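Local coordinates for Poly(Beta-D-mannuronate) lyase (Pseudopedobacter saltans, PDB 7O79), which probably cleaves the alginate polymer poly(beta-D-mannuronate) by a lyase reaction, as a beta-helical member of polysaccharide lyase family 6, at residues Ile36-Lys41 with Leu73-Leu78; Gln92-Tyr97 with Leu121-Asn126; Tyr158-Asp163 with Asn197-Arg202; Leu282-Tyr287 with Gly337-Asn342; Asn355-Asn360 with Lys388-Gly393. All coordinates share one frame; numbering follows the deposited sequence.

Contact 1. Residues Ile36-Lys41 with Leu73-Leu78; sequences ILFNSK and LVVEGL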
# COMPACT_ATOMS: atom_id res chain seq x y z
N ILE A 36 20.52 -8.88 -13.70
CA ILE A 36 19.81 -9.98 -14.35
C ILE A 36 18.72 -9.39 -15.24
O ILE A 36 17.71 -8.87 -14.74
CB ILE A 36 19.22 -10.93 -13.31
CG1 ILE A 36 20.34 -11.54 -12.47
CG2 ILE A 36 18.42 -12.03 -13.96
CD1 ILE A 36 19.85 -12.36 -11.30
N LEU A 37 18.87 -9.55 -16.54
CA LEU A 37 17.86 -9.15 -17.50
C LEU A 37 17.17 -10.42 -17.99
O LEU A 37 17.61 -11.04 -18.92
CB LEU A 37 18.40 -8.33 -18.65
CG LEU A 37 19.12 -7.02 -18.38
CD1 LEU A 37 19.54 -6.39 -19.69
CD2 LEU A 37 18.31 -6.04 -17.54
N PHE A 38 16.09 -10.79 -17.34
CA PHE A 38 15.38 -12.03 -17.61
C PHE A 38 14.36 -11.83 -18.71
O PHE A 38 13.29 -11.35 -18.50
CB PHE A 38 14.74 -12.50 -16.31
CG PHE A 38 14.34 -13.92 -16.26
CD1 PHE A 38 14.82 -14.85 -17.16
CD2 PHE A 38 13.49 -14.35 -15.26
CE1 PHE A 38 14.43 -16.16 -17.08
CE2 PHE A 38 13.11 -15.66 -15.16
CZ PHE A 38 13.59 -16.57 -16.07
N ASN A 39 14.75 -12.26 -19.90
CA ASN A 39 13.95 -12.10 -21.07
C ASN A 39 13.83 -13.34 -21.90
O ASN A 39 13.57 -13.23 -23.07
CB ASN A 39 14.47 -10.98 -21.95
CG ASN A 39 15.80 -11.29 -22.59
OD1 ASN A 39 16.53 -12.15 -22.15
ND2 ASN A 39 16.12 -10.58 -23.64
N SER A 40 13.79 -14.51 -21.27
CA SER A 40 13.65 -15.80 -21.94
C SER A 40 12.29 -15.89 -22.62
O SER A 40 11.34 -15.19 -22.27
CB SER A 40 13.82 -16.97 -20.96
OG SER A 40 15.07 -16.92 -20.27
N LYS A 41 12.21 -16.77 -23.62
CA LYS A 41 11.02 -16.94 -24.45
C LYS A 41 10.25 -18.13 -23.90
O LYS A 41 10.55 -19.29 -24.22
CB LYS A 41 11.40 -17.13 -25.92
N LEU A 73 7.49 -15.67 -16.76
CA LEU A 73 8.77 -15.98 -16.15
C LEU A 73 8.64 -16.00 -14.63
O LEU A 73 7.98 -15.14 -14.04
CB LEU A 73 9.84 -14.96 -16.56
CG LEU A 73 10.09 -14.85 -18.07
CD1 LEU A 73 11.21 -13.86 -18.34
CD2 LEU A 73 10.42 -16.23 -18.63
N VAL A 74 9.29 -16.97 -14.01
CA VAL A 74 9.22 -17.18 -12.57
C VAL A 74 10.63 -17.10 -12.02
O VAL A 74 11.57 -17.66 -12.59
CB VAL A 74 8.59 -18.55 -12.23
CG1 VAL A 74 8.54 -18.77 -10.72
CG2 VAL A 74 7.21 -18.68 -12.88
N VAL A 75 10.78 -16.41 -10.89
CA VAL A 75 12.05 -16.31 -10.18
C VAL A 75 11.80 -16.76 -8.75
O VAL A 75 10.85 -16.29 -8.11
CB VAL A 75 12.63 -14.89 -10.22
CG1 VAL A 75 13.77 -14.75 -9.22
CG2 VAL A 75 13.10 -14.54 -11.64
N GLU A 76 12.63 -17.69 -8.25
CA GLU A 76 12.42 -18.27 -6.93
C GLU A 76 13.71 -18.33 -6.14
O GLU A 76 14.77 -18.64 -6.69
CB GLU A 76 11.85 -19.68 -7.03
CG GLU A 76 10.71 -19.82 -7.99
CD GLU A 76 9.86 -21.02 -7.68
OE1 GLU A 76 8.72 -20.84 -7.22
OE2 GLU A 76 10.35 -22.15 -7.90
N GLY A 77 13.61 -18.05 -4.84
CA GLY A 77 14.66 -18.44 -3.90
C GLY A 77 15.89 -17.56 -3.81
O GLY A 77 16.89 -18.00 -3.23
N LEU A 78 15.86 -16.34 -4.34
CA LEU A 78 17.04 -15.47 -4.32
C LEU A 78 17.14 -14.66 -3.02
O LEU A 78 16.19 -14.52 -2.26
CB LEU A 78 17.03 -14.52 -5.52
CG LEU A 78 16.93 -15.18 -6.89
CD1 LEU A 78 17.16 -14.17 -8.01
CD2 LEU A 78 17.93 -16.35 -6.97

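Contact 2. Residues Gln92-Tyr97 with Leu121-Asn126; sequences QFNSDY and LFRGNN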
# COMPACT_ATOMS: atom_id res chain seq x y z
N GLN A 92 12.25 -5.56 -10.85
CA GLN A 92 11.34 -4.83 -11.71
C GLN A 92 10.53 -5.76 -12.60
O GLN A 92 11.10 -6.60 -13.31
CB GLN A 92 12.09 -3.79 -12.55
CG GLN A 92 11.17 -2.81 -13.24
CD GLN A 92 11.85 -1.49 -13.60
OE1 GLN A 92 12.78 -1.05 -12.92
NE2 GLN A 92 11.40 -0.87 -14.69
N PHE A 93 9.20 -5.62 -12.56
CA PHE A 93 8.28 -6.38 -13.41
C PHE A 93 7.97 -5.52 -14.63
O PHE A 93 7.14 -4.61 -14.55
CB PHE A 93 6.98 -6.73 -12.67
CG PHE A 93 7.15 -7.75 -11.55
CD1 PHE A 93 7.53 -7.34 -10.28
CD2 PHE A 93 6.88 -9.10 -11.76
CE1 PHE A 93 7.67 -8.27 -9.24
CE2 PHE A 93 7.01 -10.04 -10.72
CZ PHE A 93 7.40 -9.63 -9.46
N ASN A 94 8.63 -5.80 -15.76
CA ASN A 94 8.44 -5.02 -16.98
C ASN A 94 7.54 -5.70 -18.00
O ASN A 94 7.40 -5.19 -19.11
CB ASN A 94 9.79 -4.71 -17.64
CG ASN A 94 10.57 -3.67 -16.88
OD1 ASN A 94 10.03 -2.64 -16.49
ND2 ASN A 94 11.87 -3.93 -16.68
N SER A 95 6.93 -6.83 -17.65
CA SER A 95 6.17 -7.62 -18.61
C SER A 95 4.91 -8.12 -17.90
O SER A 95 4.50 -7.56 -16.89
CB SER A 95 7.04 -8.75 -19.18
OG SER A 95 6.45 -9.33 -20.32
N ASP A 96 4.31 -9.20 -18.42
CA ASP A 96 3.03 -9.68 -17.91
C ASP A 96 3.14 -11.12 -17.40
O ASP A 96 3.93 -11.91 -17.90
CB ASP A 96 1.90 -9.64 -18.95
CG ASP A 96 1.80 -8.30 -19.67
OD1 ASP A 96 2.07 -7.25 -19.05
OD2 ASP A 96 1.38 -8.32 -20.84
N TYR A 97 2.32 -11.42 -16.39
CA TYR A 97 2.17 -12.79 -15.89
C TYR A 97 3.51 -13.39 -15.46
O TYR A 97 3.80 -14.55 -15.74
CB TYR A 97 1.48 -13.68 -16.93
CG TYR A 97 -0.03 -13.55 -16.91
CD1 TYR A 97 -0.78 -14.12 -15.89
CD2 TYR A 97 -0.70 -12.86 -17.92
CE1 TYR A 97 -2.16 -14.01 -15.86
CE2 TYR A 97 -2.08 -12.73 -17.90
CZ TYR A 97 -2.81 -13.33 -16.87
OH TYR A 97 -4.18 -13.23 -16.81
N LEU A 121 9.30 -2.81 -8.22
CA LEU A 121 8.51 -1.90 -9.03
C LEU A 121 7.72 -2.68 -10.06
O LEU A 121 8.29 -3.47 -10.83
CB LEU A 121 9.39 -0.85 -9.73
CG LEU A 121 8.60 0.08 -10.65
CD1 LEU A 121 7.60 0.92 -9.88
CD2 LEU A 121 9.53 0.98 -11.48
N PHE A 122 6.40 -2.47 -10.09
CA PHE A 122 5.54 -3.11 -11.08
C PHE A 122 5.30 -2.17 -12.26
O PHE A 122 4.89 -1.02 -12.07
CB PHE A 122 4.21 -3.52 -10.46
CG PHE A 122 4.33 -4.67 -9.53
CD1 PHE A 122 4.20 -5.96 -10.02
CD2 PHE A 122 4.58 -4.48 -8.18
CE1 PHE A 122 4.31 -7.05 -9.17
CE2 PHE A 122 4.68 -5.58 -7.32
CZ PHE A 122 4.56 -6.86 -7.82
N ARG A 123 5.52 -2.69 -13.46
CA ARG A 123 5.39 -1.90 -14.67
C ARG A 123 4.91 -2.80 -15.82
O ARG A 123 5.49 -2.86 -16.90
CB ARG A 123 6.74 -1.24 -14.97
CG ARG A 123 6.70 -0.18 -16.00
CD ARG A 123 8.10 0.40 -16.12
NE ARG A 123 8.33 0.95 -17.45
CZ ARG A 123 8.26 0.25 -18.58
NH1 ARG A 123 8.00 -1.06 -18.57
NH2 ARG A 123 8.48 0.86 -19.74
N GLY A 124 3.82 -3.52 -15.56
CA GLY A 124 3.28 -4.54 -16.45
C GLY A 124 2.10 -5.18 -15.75
O GLY A 124 1.74 -4.81 -14.63
N ASN A 125 1.50 -6.17 -16.41
CA ASN A 125 0.18 -6.64 -15.97
C ASN A 125 0.15 -8.07 -15.44
O ASN A 125 0.93 -8.93 -15.84
CB ASN A 125 -0.85 -6.49 -17.09
CG ASN A 125 -0.83 -5.11 -17.70
OD1 ASN A 125 -1.26 -4.14 -17.07
ND2 ASN A 125 -0.35 -5.02 -18.93
N ASN A 126 -0.77 -8.30 -14.52
CA ASN A 126 -1.05 -9.64 -14.01
C ASN A 126 0.18 -10.31 -13.39
O ASN A 126 0.35 -11.52 -13.48
CB ASN A 126 -1.67 -10.51 -15.10
CG ASN A 126 -2.84 -9.84 -15.77
OD1 ASN A 126 -2.68 -9.03 -16.67
ND2 ASN A 126 -4.04 -10.14 -15.29
O HOH W 1 5.10 -3.65 -19.57

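Contact 3. Residues Tyr158-Asp163 with Asn197-Arg202; sequences YCYFKD and NNLFER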
# COMPACT_ATOMS: atom_id res chain seq x y z
N TYR A 158 1.15 -12.65 1.04
CA TYR A 158 1.97 -13.50 1.92
C TYR A 158 3.42 -13.06 1.95
O TYR A 158 4.33 -13.88 2.08
CB TYR A 158 1.89 -14.98 1.53
CG TYR A 158 0.49 -15.49 1.30
CD1 TYR A 158 -0.44 -15.52 2.33
CD2 TYR A 158 0.10 -16.01 0.07
CE1 TYR A 158 -1.72 -16.00 2.13
CE2 TYR A 158 -1.18 -16.50 -0.14
CZ TYR A 158 -2.08 -16.49 0.89
OH TYR A 158 -3.35 -16.98 0.69
N CYS A 159 3.64 -11.75 1.87
CA CYS A 159 4.98 -11.23 2.04
C CYS A 159 5.15 -10.66 3.45
O CYS A 159 4.20 -10.49 4.22
CB CYS A 159 5.29 -10.17 0.98
SG CYS A 159 5.45 -10.89 -0.68
N TYR A 160 6.41 -10.39 3.78
CA TYR A 160 6.80 -9.96 5.11
C TYR A 160 7.65 -8.69 4.98
O TYR A 160 8.70 -8.71 4.32
CB TYR A 160 7.58 -11.09 5.80
CG TYR A 160 7.91 -10.88 7.26
CD1 TYR A 160 7.15 -10.04 8.06
CD2 TYR A 160 8.99 -11.54 7.83
CE1 TYR A 160 7.46 -9.87 9.41
CE2 TYR A 160 9.32 -11.37 9.18
CZ TYR A 160 8.54 -10.54 9.95
OH TYR A 160 8.86 -10.38 11.27
N PHE A 161 7.19 -7.60 5.60
CA PHE A 161 7.89 -6.32 5.56
C PHE A 161 8.26 -5.93 6.99
O PHE A 161 7.37 -5.62 7.80
CB PHE A 161 7.06 -5.23 4.89
CG PHE A 161 6.50 -5.63 3.54
CD1 PHE A 161 5.31 -6.34 3.45
CD2 PHE A 161 7.19 -5.31 2.37
CE1 PHE A 161 4.80 -6.71 2.21
CE2 PHE A 161 6.68 -5.68 1.13
CZ PHE A 161 5.48 -6.40 1.05
N LYS A 162 9.55 -5.92 7.29
CA LYS A 162 10.03 -5.89 8.66
C LYS A 162 11.11 -4.83 8.84
O LYS A 162 12.04 -4.74 8.03
CB LYS A 162 10.61 -7.25 9.06
CG LYS A 162 11.18 -7.28 10.46
CD LYS A 162 11.80 -8.62 10.78
CE LYS A 162 11.77 -8.92 12.28
NZ LYS A 162 12.57 -10.13 12.61
N ASP A 163 11.01 -4.07 9.94
CA ASP A 163 12.06 -3.14 10.37
C ASP A 163 12.48 -2.21 9.23
O ASP A 163 13.62 -2.21 8.77
CB ASP A 163 13.29 -3.87 10.93
CG ASP A 163 12.97 -4.76 12.11
OD1 ASP A 163 12.06 -4.44 12.90
OD2 ASP A 163 13.66 -5.78 12.26
N ASN A 197 -3.02 -10.38 2.58
CA ASN A 197 -2.44 -11.33 3.53
C ASN A 197 -0.94 -11.12 3.68
O ASN A 197 -0.16 -12.07 3.68
CB ASN A 197 -2.72 -12.79 3.12
CG ASN A 197 -4.19 -13.13 3.09
OD1 ASN A 197 -4.98 -12.59 3.85
ND2 ASN A 197 -4.56 -14.07 2.23
N ASN A 198 -0.53 -9.86 3.84
CA ASN A 198 0.86 -9.56 4.16
C ASN A 198 0.99 -9.19 5.64
O ASN A 198 0.03 -8.74 6.28
CB ASN A 198 1.40 -8.42 3.30
CG ASN A 198 1.30 -8.71 1.83
OD1 ASN A 198 2.04 -9.54 1.30
ND2 ASN A 198 0.33 -8.08 1.17
N LEU A 199 2.20 -9.36 6.17
CA LEU A 199 2.55 -8.99 7.53
C LEU A 199 3.50 -7.80 7.52
O LEU A 199 4.58 -7.86 6.91
CB LEU A 199 3.17 -10.17 8.26
CG LEU A 199 3.63 -9.93 9.71
CD1 LEU A 199 2.48 -9.49 10.61
CD2 LEU A 199 4.28 -11.18 10.28
N PHE A 200 3.18 -6.76 8.26
CA PHE A 200 4.03 -5.62 8.41
C PHE A 200 4.44 -5.53 9.90
O PHE A 200 3.59 -5.57 10.75
CB PHE A 200 3.33 -4.32 8.04
CG PHE A 200 2.82 -4.26 6.64
CD1 PHE A 200 1.67 -4.90 6.27
CD2 PHE A 200 3.45 -3.48 5.72
CE1 PHE A 200 1.19 -4.81 4.99
CE2 PHE A 200 2.98 -3.40 4.44
CZ PHE A 200 1.86 -4.06 4.08
N GLU A 201 5.72 -5.46 10.19
CA GLU A 201 6.17 -5.30 11.55
C GLU A 201 7.21 -4.22 11.64
O GLU A 201 8.28 -4.38 11.14
CB GLU A 201 6.72 -6.60 12.06
CG GLU A 201 7.08 -6.60 13.52
CD GLU A 201 6.52 -7.79 14.23
OE1 GLU A 201 6.12 -8.73 13.55
OE2 GLU A 201 6.49 -7.78 15.47
N ARG A 202 6.92 -3.17 12.37
CA ARG A 202 7.78 -2.01 12.45
C ARG A 202 8.25 -1.54 11.07
O ARG A 202 9.37 -1.18 10.89
CB ARG A 202 8.93 -2.24 13.43
CG ARG A 202 8.44 -2.21 14.86
CD ARG A 202 9.23 -3.08 15.80
NE ARG A 202 8.89 -2.75 17.19
CZ ARG A 202 8.05 -3.40 17.98
NH1 ARG A 202 7.40 -4.47 17.61
NH2 ARG A 202 7.87 -2.96 19.20

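Contact 4. Residues Leu282-Tyr287 with Gly337-Asn342; sequences LICGEY and GSYNGN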
# COMPACT_ATOMS: atom_id res chain seq x y z
N LEU A 282 -11.91 10.14 7.50
CA LEU A 282 -12.53 10.52 6.24
C LEU A 282 -12.15 11.98 6.00
O LEU A 282 -12.64 12.87 6.71
CB LEU A 282 -14.05 10.36 6.32
CG LEU A 282 -14.52 8.96 6.72
CD1 LEU A 282 -16.00 8.85 6.45
CD2 LEU A 282 -13.74 7.88 6.01
N ILE A 283 -11.26 12.23 5.04
CA ILE A 283 -10.67 13.56 4.91
C ILE A 283 -11.58 14.46 4.09
O ILE A 283 -12.39 14.00 3.27
CB ILE A 283 -9.25 13.48 4.32
CG1 ILE A 283 -8.41 14.71 4.74
CG2 ILE A 283 -9.30 13.33 2.81
CD1 ILE A 283 -6.91 14.55 4.55
N CYS A 284 -11.48 15.77 4.31
CA CYS A 284 -12.31 16.71 3.55
C CYS A 284 -11.78 16.85 2.13
O CYS A 284 -10.57 16.89 1.89
CB CYS A 284 -12.34 18.07 4.24
SG CYS A 284 -13.11 18.11 5.87
N GLY A 285 -12.69 16.92 1.18
CA GLY A 285 -12.30 17.07 -0.20
C GLY A 285 -12.16 18.53 -0.58
O GLY A 285 -12.60 19.44 0.15
N GLU A 286 -11.58 18.76 -1.75
CA GLU A 286 -11.38 20.10 -2.26
C GLU A 286 -12.43 20.47 -3.30
O GLU A 286 -12.64 19.73 -4.27
CB GLU A 286 -9.99 20.27 -2.86
CG GLU A 286 -9.75 21.74 -3.17
CD GLU A 286 -8.37 22.05 -3.66
OE1 GLU A 286 -7.85 21.34 -4.56
OE2 GLU A 286 -7.82 23.03 -3.15
N TYR A 287 -13.06 21.63 -3.12
CA TYR A 287 -13.97 22.19 -4.11
C TYR A 287 -13.18 22.81 -5.25
O TYR A 287 -12.27 23.60 -5.00
CB TYR A 287 -14.85 23.24 -3.44
CG TYR A 287 -15.84 23.95 -4.34
CD1 TYR A 287 -17.00 23.31 -4.78
CD2 TYR A 287 -15.62 25.27 -4.74
CE1 TYR A 287 -17.92 23.98 -5.59
CE2 TYR A 287 -16.52 25.93 -5.55
CZ TYR A 287 -17.67 25.29 -5.96
OH TYR A 287 -18.55 25.98 -6.76
N GLY A 337 -11.62 15.02 8.48
CA GLY A 337 -10.27 15.42 8.83
C GLY A 337 -9.76 16.53 7.92
O GLY A 337 -10.22 16.69 6.79
N SER A 338 -8.81 17.31 8.45
CA SER A 338 -8.10 18.36 7.70
C SER A 338 -9.06 19.32 6.99
O SER A 338 -8.96 19.57 5.78
CB SER A 338 -7.11 17.77 6.72
OG SER A 338 -6.28 16.84 7.38
N TYR A 339 -9.98 19.87 7.76
CA TYR A 339 -10.92 20.86 7.26
C TYR A 339 -10.26 22.23 7.22
O TYR A 339 -9.57 22.63 8.17
CB TYR A 339 -12.15 20.89 8.15
CG TYR A 339 -13.28 21.83 7.72
CD1 TYR A 339 -14.03 21.56 6.58
CD2 TYR A 339 -13.60 22.96 8.48
CE1 TYR A 339 -15.09 22.41 6.20
CE2 TYR A 339 -14.64 23.80 8.11
CZ TYR A 339 -15.39 23.52 6.97
OH TYR A 339 -16.43 24.36 6.61
N ASN A 340 -10.47 22.95 6.12
CA ASN A 340 -10.05 24.34 5.99
C ASN A 340 -11.31 25.18 5.86
O ASN A 340 -11.89 25.26 4.77
CB ASN A 340 -9.12 24.54 4.80
CG ASN A 340 -8.79 26.01 4.58
OD1 ASN A 340 -8.95 26.84 5.49
ND2 ASN A 340 -8.32 26.34 3.38
N GLY A 341 -11.74 25.79 6.96
CA GLY A 341 -12.88 26.67 6.91
C GLY A 341 -12.61 28.07 6.39
O GLY A 341 -13.53 28.88 6.32
N ASN A 342 -11.36 28.37 6.01
CA ASN A 342 -10.99 29.68 5.46
C ASN A 342 -10.38 29.42 4.10
O ASN A 342 -9.14 29.37 3.95
CB ASN A 342 -10.04 30.45 6.36
CG ASN A 342 -10.68 30.84 7.67
OD1 ASN A 342 -11.79 31.37 7.70
ND2 ASN A 342 -9.97 30.60 8.77
O HOH W 2 -8.59 17.86 3.41

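Contact 5. Residues Asn355-Asn360 with Lys388-Gly393; sequences NTITHN and KSNILG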
# COMPACT_ATOMS: atom_id res chain seq x y z
N ASN A 355 -22.19 8.87 3.08
CA ASN A 355 -21.50 7.64 3.43
C ASN A 355 -22.28 6.87 4.48
O ASN A 355 -22.91 7.45 5.36
CB ASN A 355 -20.10 7.92 3.97
CG ASN A 355 -19.26 8.74 3.00
OD1 ASN A 355 -18.81 8.24 1.96
ND2 ASN A 355 -19.07 10.01 3.32
N THR A 356 -22.17 5.55 4.42
CA THR A 356 -22.76 4.67 5.43
C THR A 356 -21.69 4.30 6.46
O THR A 356 -20.75 3.57 6.16
CB THR A 356 -23.35 3.45 4.74
OG1 THR A 356 -24.41 3.89 3.87
CG2 THR A 356 -23.93 2.46 5.78
N ILE A 357 -21.85 4.82 7.68
CA ILE A 357 -20.90 4.66 8.78
C ILE A 357 -21.65 4.01 9.93
O ILE A 357 -22.14 4.72 10.82
CB ILE A 357 -20.31 6.03 9.20
CG1 ILE A 357 -19.90 6.83 7.94
CG2 ILE A 357 -19.15 5.83 10.21
CD1 ILE A 357 -19.57 8.30 8.20
N THR A 358 -21.78 2.68 9.91
CA THR A 358 -22.65 1.97 10.85
C THR A 358 -22.00 0.69 11.33
O THR A 358 -21.06 0.18 10.72
CB THR A 358 -24.00 1.58 10.24
OG1 THR A 358 -23.78 0.66 9.17
CG2 THR A 358 -24.75 2.78 9.71
N HIS A 359 -22.52 0.16 12.44
CA HIS A 359 -22.12 -1.14 12.97
C HIS A 359 -20.63 -1.21 13.28
O HIS A 359 -19.99 -2.25 13.13
CB HIS A 359 -22.55 -2.26 12.02
CG HIS A 359 -24.03 -2.32 11.81
ND1 HIS A 359 -24.69 -1.52 10.90
CD2 HIS A 359 -24.99 -3.06 12.43
CE1 HIS A 359 -25.99 -1.78 10.95
NE2 HIS A 359 -26.19 -2.71 11.87
N ASN A 360 -20.08 -0.11 13.79
CA ASN A 360 -18.69 -0.05 14.20
C ASN A 360 -18.59 -0.10 15.72
O ASN A 360 -19.49 0.38 16.42
CB ASN A 360 -18.05 1.24 13.68
CG ASN A 360 -18.03 1.28 12.15
OD1 ASN A 360 -17.31 0.51 11.51
ND2 ASN A 360 -18.86 2.15 11.57
N LYS A 388 -25.05 16.22 1.71
CA LYS A 388 -25.90 15.07 1.97
C LYS A 388 -25.51 14.43 3.28
O LYS A 388 -24.33 14.23 3.57
CB LYS A 388 -25.78 14.05 0.83
CG LYS A 388 -26.94 14.00 -0.14
N SER A 389 -26.51 14.10 4.09
CA SER A 389 -26.23 13.52 5.39
C SER A 389 -25.52 12.18 5.22
O SER A 389 -25.74 11.46 4.24
CB SER A 389 -27.54 13.34 6.17
OG SER A 389 -27.30 12.72 7.42
N ASN A 390 -24.63 11.87 6.16
CA ASN A 390 -24.13 10.52 6.29
C ASN A 390 -25.17 9.67 7.01
O ASN A 390 -26.02 10.19 7.74
CB ASN A 390 -22.81 10.52 7.05
CG ASN A 390 -21.72 11.27 6.32
OD1 ASN A 390 -21.38 10.92 5.20
ND2 ASN A 390 -21.18 12.33 6.95
N ILE A 391 -25.11 8.35 6.82
CA ILE A 391 -25.95 7.43 7.56
C ILE A 391 -25.14 6.92 8.74
O ILE A 391 -24.16 6.18 8.57
CB ILE A 391 -26.47 6.29 6.67
CG1 ILE A 391 -27.26 6.86 5.49
CG2 ILE A 391 -27.36 5.36 7.48
CD1 ILE A 391 -28.04 5.81 4.71
N LEU A 392 -25.52 7.34 9.94
CA LEU A 392 -24.79 7.07 11.18
C LEU A 392 -25.69 6.39 12.19
O LEU A 392 -26.66 7.00 12.66
CB LEU A 392 -24.26 8.35 11.80
CG LEU A 392 -22.92 8.93 11.40
CD1 LEU A 392 -22.90 10.38 11.82
CD2 LEU A 392 -21.86 8.17 12.17
N GLY A 393 -25.35 5.18 12.57
CA GLY A 393 -26.06 4.54 13.67
C GLY A 393 -25.47 3.19 13.94
O GLY A 393 -24.55 2.74 13.25

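Contact 1. Residues Ile36-Lys41 with Leu73-Leu78
The ring of Phe38 and the side chain of Leu73 reach toward each other tip to tip, and the contact between Ile36-Lys41 and Leu73-Leu78 is almost wholly apolar. Its main element is a CH-pi interaction: Leu73 CD1 stands 3.8 Å from the centroid of the Phe38 ring, 11° off the ring normal, and so sits over the middle of one face. The same methyl lies 3.3 Å from Phe38 O. Phe38 CE2 meets Leu73 CB at 3.6 Å, while Phe38 CD2 lies 3.6 Å from Val75 CG2, which approaches obliquely. Of the polar atoms, Val74 O lies in the ring plane at its edge, 3.6 Å from Phe38 CE2, and Ser40 OG bonds to Ile15 O of helix 8-17. The axes of strands 36-38 and 73-76 stay 10.2 Å apart, so side chains bridge two faces of the beta-helix; Leu50 of strand 48-52 and Ile15 also touch Phe38, and Leu66 and Phe68 of strand 65-68 touch Val75.

Contact 2. Residues Gln92-Tyr97 with Leu121-Asn126
Parallel pairing between successive rungs of the beta-helix joins Gln92-Tyr97 to Leu121-Asn126, with strand 89-93 beside strand 118-122 and the register kept through the turns. Phe93 N bonds to Leu121 O at 2.9 Å, and Phe93 O accepts from Arg123 N. Beyond the strands, Tyr97 N reaches Asn125 O at 2.9 Å. Phe93 and Phe122 form an offset stack on their shared face, planes 8° apart and centroids 4.5 Å apart, which Phe68 continues on the preceding rung; both place CG beside the backbone N (chi1 -69° and -71°). Farther along, Asn126 CB lies over the centre of the Tyr97 ring, 3.4 Å from its centroid. Asp96 OD1 takes Asn125 N at 2.9 Å on its anti side and a weak bond from Asn125 ND2, while Asn125 OD1 accepts Arg152 N. A water donates to both Asn94 O and Arg123 O. In the turn, then, a carboxylate and a water join the backbone in the rung-to-rung bonding, and the two donors on Asp96 OD1 would probably stabilise a charged carboxylate.

Contact 3. Residues Tyr158-Asp163 with Asn197-Arg202
Tyr158-Asp163 and Asn197-Arg202 pair as parallel strands on neighbouring rungs of the right-handed beta-helix, the axes of the short segments 160-162 and 199-201 lying 4.9 Å apart and 6° from parallel. Four nearly straight backbone bonds form the ladder: Leu199 N to Cys159 O, Phe161 N to Leu199 O, Glu201 N to Phe161 O and Asp163 N to Glu201 O, all at 2.9 to 3.0 Å. At the start of the pairing a side chain does this work. Asn198 OD1 accepts Cys159 N at 2.8 Å, in the carbonyl plane on a lone pair, and Asn198 ND2 donates to Val156 O. Chi1 of -58° places CG beside its own backbone N, and from there OD1 reaches Cys159 N; Asn198 N is in turn taken by Asn223 OD1 of the next rung. An alanine here would probably leave Cys159 N and Val156 O without these partners and open a gap beside Phe161 CE1. Tyr158 N has a weak bond to Asn197 O, 3.0 Å long. On the face of Phe161 and Phe200 the rings are near parallel but slid apart, planes at 19°, with Phe134 and Phe175 also meeting Phe161. On the other face Tyr160 and Leu199 lie side by side, Tyr160 CE1 touching Leu199 CD2 at 3.5 Å.

Contact 4. Residues Leu282-Tyr287 with Gly337-Asn342
Ile283 and Gly337 form a parallel bridge where strands 280-283 and 333-337 end, their CA atoms 4.4 Å apart, and two backbone bonds flank it. Gly337 N donates to Leu282 O at 3.0 Å from above the carbonyl plane, 35° out of it; Cys284 N meets Gly337 O in plane at 2.9 Å. Past this point the chains diverge, and a water donates to both Cys284 O and Ser338 O. Ile283 has CG1 anti to the backbone N (chi1 -155°), lying 3.4 Å from Gly337 O, and sends CD1 to within 3.7 Å of Ser338 OG. An alanine in place of Ile283 would probably lose the contact of CG1 with Gly337 O and open a gap beside Ser338, where CG1 and CD1 now pack. Cys284 SG lies beside the edge of the Tyr339 ring, 3.6 Å from Tyr339 CD1 and 79° off the ring normal, in a sulfur-aromatic contact; Tyr339 OH is bonded to Ser377 N. The arrangement is that of a beta-helix rung at which parallel strands give way to long loops.

Contact 5. Residues Asn355-Asn360 with Lys388-Gly393
Asn390 OD1 accepts two bonds from Asn355, one from its backbone N and one from its side-chain ND2, each 3.1 Å long. The backbone N lies in the carbonyl plane on a lone pair, while ND2 is tilted 26° from that plane. Asn390 CG stands beside its own backbone N (chi1 -63°), and the two amides run side by side, their planes 22° apart. Beyond them, Ile391 N donates to Asn355 O at 2.8 Å and Ile357 N to Ile391 O at 2.8 Å, after which the pairing loosens to a weak bond from His359 N to Gly393 O. Ile357 adds apolar cover, its CB 4.0 Å from Leu392 CD2. Around this shell, Asn355 OD1 takes Gly318 N and Asn355 ND2 also donates to Val315 O, while Asn390 ND2 is held by Pro352 O, so both amides are fixed in rotation. Ile333 and Ile335 of strand 333-337 back Ile357. With each amide bonding to the backbone of the turn before it, Asn355 and Asn390 are consistent with two steps of an asparagine ladder, as in parallel beta-helices.

How the contacts relate
The five contacts follow the chain in series along the beta-helix, each closing before the next opens. Contact 1 spans two of its faces near the N-terminal end, and its centre is about 12 Å from that of contact 2, on one of those faces. Contact 3 lies on the other, about 21 Å from contact 2 between centres. Contacts 4 and 5 occupy the far end, their centres about 46 and 49 Å from that of contact 1, and they alone touch each other: Leu282 CD1 packs on Ile357 CD1 at 4.0 Å inside the helix. Asn198 in contact 3 and Asn355 and Asn390 in contact 5 use their amides alike, although about 32 Å separates the two centres.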